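Local coordinates for viral macrophage inflammatory protein 2 (PDB 2FJ2) that binds a wide range of chemokine receptors, CXCR4 among them, and blocks infection by several HIV-1 strains, at residues S26-T31 with V40-K45. Residues are numbered along the deposited sequence; the frame is centred on the assembly and turned at random.
Sequences SSWYPT and VIFLTK
Y29 and I41 meet because CG of Y29 sits between its own backbone N and carbonyl carbon (chi1 56°), which lays the phenol across the neighbouring strand, while I41 holds CG2 anti to its backbone N, at the CE1 rim of the ring. The two belong to the antiparallel hairpin of strands 25-30 and 40-44, the first two strands of the three-stranded chemokine sheet. CB of I41 stands over one ring face, 3.9 Å from the centroid of the Y29 ring, and CD2 of L43 reaches the ring edge in its plane, 3.5 Å from CE1 of Y29. P8 of the second subunit also packs on I41.

On the opposite face of the sheet, with V40 and F42, W28 has the same kind of first torsion (chi1 77°), which brings its indole obliquely against V40, where CE3 of W28 lies 3.6 Å from CB of V40. F42 meets the indole obliquely, the ring planes at 54°. V59 of helix 57-65 packs against both V40 and F42, so helix 57-65 covers this side of the sheet at V40 and F42.

Two backbone bonds, N of each residue to O of the other, join Y29 and I41 as a hydrogen-bonded pair. Farther along, S26 and S27 both face L43 in a classic beta bulge: O of L43 accepts N of S26 at 2.6 Å and takes a weaker bond from N of S27 at 3.3 Å.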
loop_
_atom_site.group_PDB
_atom_site.type_symbol
_atom_site.label_atom_id
_atom_site.label_comp_id
_atom_site.label_asym_id
_atom_site.label_seq_id
_atom_site.Cartn_x
_atom_site.Cartn_y
_atom_site.Cartn_z
ATOM N N SER A 26 12.912 -13.077 8.062
ATOM C CA SER A 26 12.745 -14.286 7.269
ATOM C C SER A 26 12.948 -14.033 5.778
ATOM O O SER A 26 13.309 -14.948 5.033
ATOM C CB SER A 26 11.357 -14.881 7.526
ATOM O OG SER A 26 10.837 -15.474 6.349
ATOM N N SER A 27 12.719 -12.803 5.329
ATOM C CA SER A 27 12.892 -12.471 3.917
ATOM C C SER A 27 12.485 -11.033 3.629
ATOM O O SER A 27 12.129 -10.283 4.541
ATOM C CB SER A 27 12.066 -13.421 3.044
ATOM O OG SER A 27 10.681 -13.207 3.266
ATOM N N TRP A 28 12.518 -10.636 2.354
ATOM C CA TRP A 28 12.141 -9.252 2.057
ATOM C C TRP A 28 11.698 -9.031 0.617
ATOM O O TRP A 28 12.094 -9.757 -0.296
ATOM C CB TRP A 28 13.336 -8.352 2.385
ATOM C CG TRP A 28 14.427 -8.382 1.360
ATOM C CD1 TRP A 28 15.472 -9.255 1.266
ATOM C CD2 TRP A 28 14.579 -7.473 0.262
ATOM N NE1 TRP A 28 16.263 -8.953 0.183
ATOM C CE2 TRP A 28 15.731 -7.859 -0.449
ATOM C CE3 TRP A 28 13.832 -6.372 -0.172
ATOM C CZ2 TRP A 28 16.162 -7.171 -1.586
ATOM C CZ3 TRP A 28 14.263 -5.696 -1.298
ATOM C CH2 TRP A 28 15.413 -6.099 -1.988
ATOM N N TYR A 29 10.881 -8.003 0.374
ATOM C CA TYR A 29 10.515 -7.645 -0.994
ATOM C C TYR A 29 10.584 -6.131 -1.174
ATOM O O TYR A 29 10.325 -5.370 -0.239
ATOM C CB TYR A 29 9.134 -8.158 -1.386
ATOM C CG TYR A 29 8.006 -7.716 -0.487
ATOM C CD1 TYR A 29 7.921 -8.162 0.823
ATOM C CD2 TYR A 29 7.018 -6.854 -0.942
ATOM C CE1 TYR A 29 6.892 -7.765 1.654
ATOM C CE2 TYR A 29 5.982 -6.448 -0.121
ATOM C CZ TYR A 29 5.927 -6.907 1.174
ATOM O OH TYR A 29 4.899 -6.508 2.001
ATOM N N PRO A 30 10.947 -5.702 -2.375
ATOM C CA PRO A 30 11.073 -4.268 -2.645
ATOM C C PRO A 30 9.707 -3.665 -2.938
ATOM O O PRO A 30 8.749 -4.358 -3.278
ATOM C CB PRO A 30 11.939 -4.239 -3.902
ATOM C CG PRO A 30 11.513 -5.477 -4.627
ATOM C CD PRO A 30 11.255 -6.512 -3.564
ATOM N N THR A 31 9.595 -2.343 -2.805
ATOM C CA THR A 31 8.268 -1.780 -3.089
ATOM C C THR A 31 8.247 -1.350 -4.551
ATOM O O THR A 31 9.302 -1.370 -5.187
ATOM C CB THR A 31 7.922 -0.646 -2.118
ATOM O OG1 THR A 31 8.820 0.456 -2.264
ATOM C CG2 THR A 31 8.076 -1.136 -0.679
ATOM N N VAL A 40 11.975 -0.867 0.919
ATOM C CA VAL A 40 11.928 -2.324 0.969
ATOM C C VAL A 40 11.142 -2.754 2.211
ATOM O O VAL A 40 11.127 -2.023 3.201
ATOM C CB VAL A 40 13.322 -2.963 0.973
ATOM C CG1 VAL A 40 14.330 -2.014 0.337
ATOM C CG2 VAL A 40 13.736 -3.336 2.385
ATOM N N ILE A 41 10.497 -3.908 2.138
ATOM C CA ILE A 41 9.731 -4.479 3.234
ATOM C C ILE A 41 10.326 -5.822 3.670
ATOM O O ILE A 41 10.379 -6.755 2.868
ATOM C CB ILE A 41 8.255 -4.709 2.869
ATOM C CG1 ILE A 41 7.466 -3.436 2.575
ATOM C CG2 ILE A 41 7.564 -5.507 3.961
ATOM C CD1 ILE A 41 6.196 -3.678 1.788
ATOM N N PHE A 42 10.766 -5.891 4.917
ATOM C CA PHE A 42 11.336 -7.078 5.518
ATOM C C PHE A 42 10.252 -7.942 6.150
ATOM O O PHE A 42 9.446 -7.425 6.926
ATOM C CB PHE A 42 12.356 -6.735 6.615
ATOM C CG PHE A 42 13.611 -6.107 6.042
ATOM C CD1 PHE A 42 13.912 -4.783 6.310
ATOM C CD2 PHE A 42 14.452 -6.856 5.241
ATOM C CE1 PHE A 42 15.046 -4.203 5.767
ATOM C CE2 PHE A 42 15.581 -6.271 4.695
ATOM C CZ PHE A 42 15.878 -4.947 4.954
ATOM N N LEU A 43 10.265 -9.231 5.830
ATOM C CA LEU A 43 9.310 -10.128 6.481
ATOM C C LEU A 43 9.885 -10.725 7.754
ATOM O O LEU A 43 10.905 -11.422 7.728
ATOM C CB LEU A 43 8.899 -11.232 5.500
ATOM C CG LEU A 43 7.985 -10.757 4.362
ATOM C CD1 LEU A 43 6.856 -11.737 4.122
ATOM C CD2 LEU A 43 7.453 -9.369 4.693
ATOM N N THR A 44 9.248 -10.466 8.899
ATOM C CA THR A 44 9.730 -11.097 10.132
ATOM C C THR A 44 9.058 -12.460 10.287
ATOM O O THR A 44 8.009 -12.690 9.680
ATOM C CB THR A 44 9.478 -10.247 11.384
ATOM O OG1 THR A 44 8.114 -10.386 11.803
ATOM C CG2 THR A 44 9.684 -8.773 11.086
ATOM N N LYS A 45 9.637 -13.350 11.078
ATOM C CA LYS A 45 9.177 -14.733 11.155
ATOM C C LYS A 45 7.817 -14.919 11.812
ATOM O O LYS A 45 7.419 -16.054 12.115
ATOM C CB LYS A 45 10.237 -15.577 11.885
ATOM C CG LYS A 45 11.201 -16.259 10.924
ATOM C CD LYS A 45 12.538 -16.558 11.586
ATOM C CE LYS A 45 13.326 -15.280 11.839
ATOM N NZ LYS A 45 14.791 -15.500 11.681
#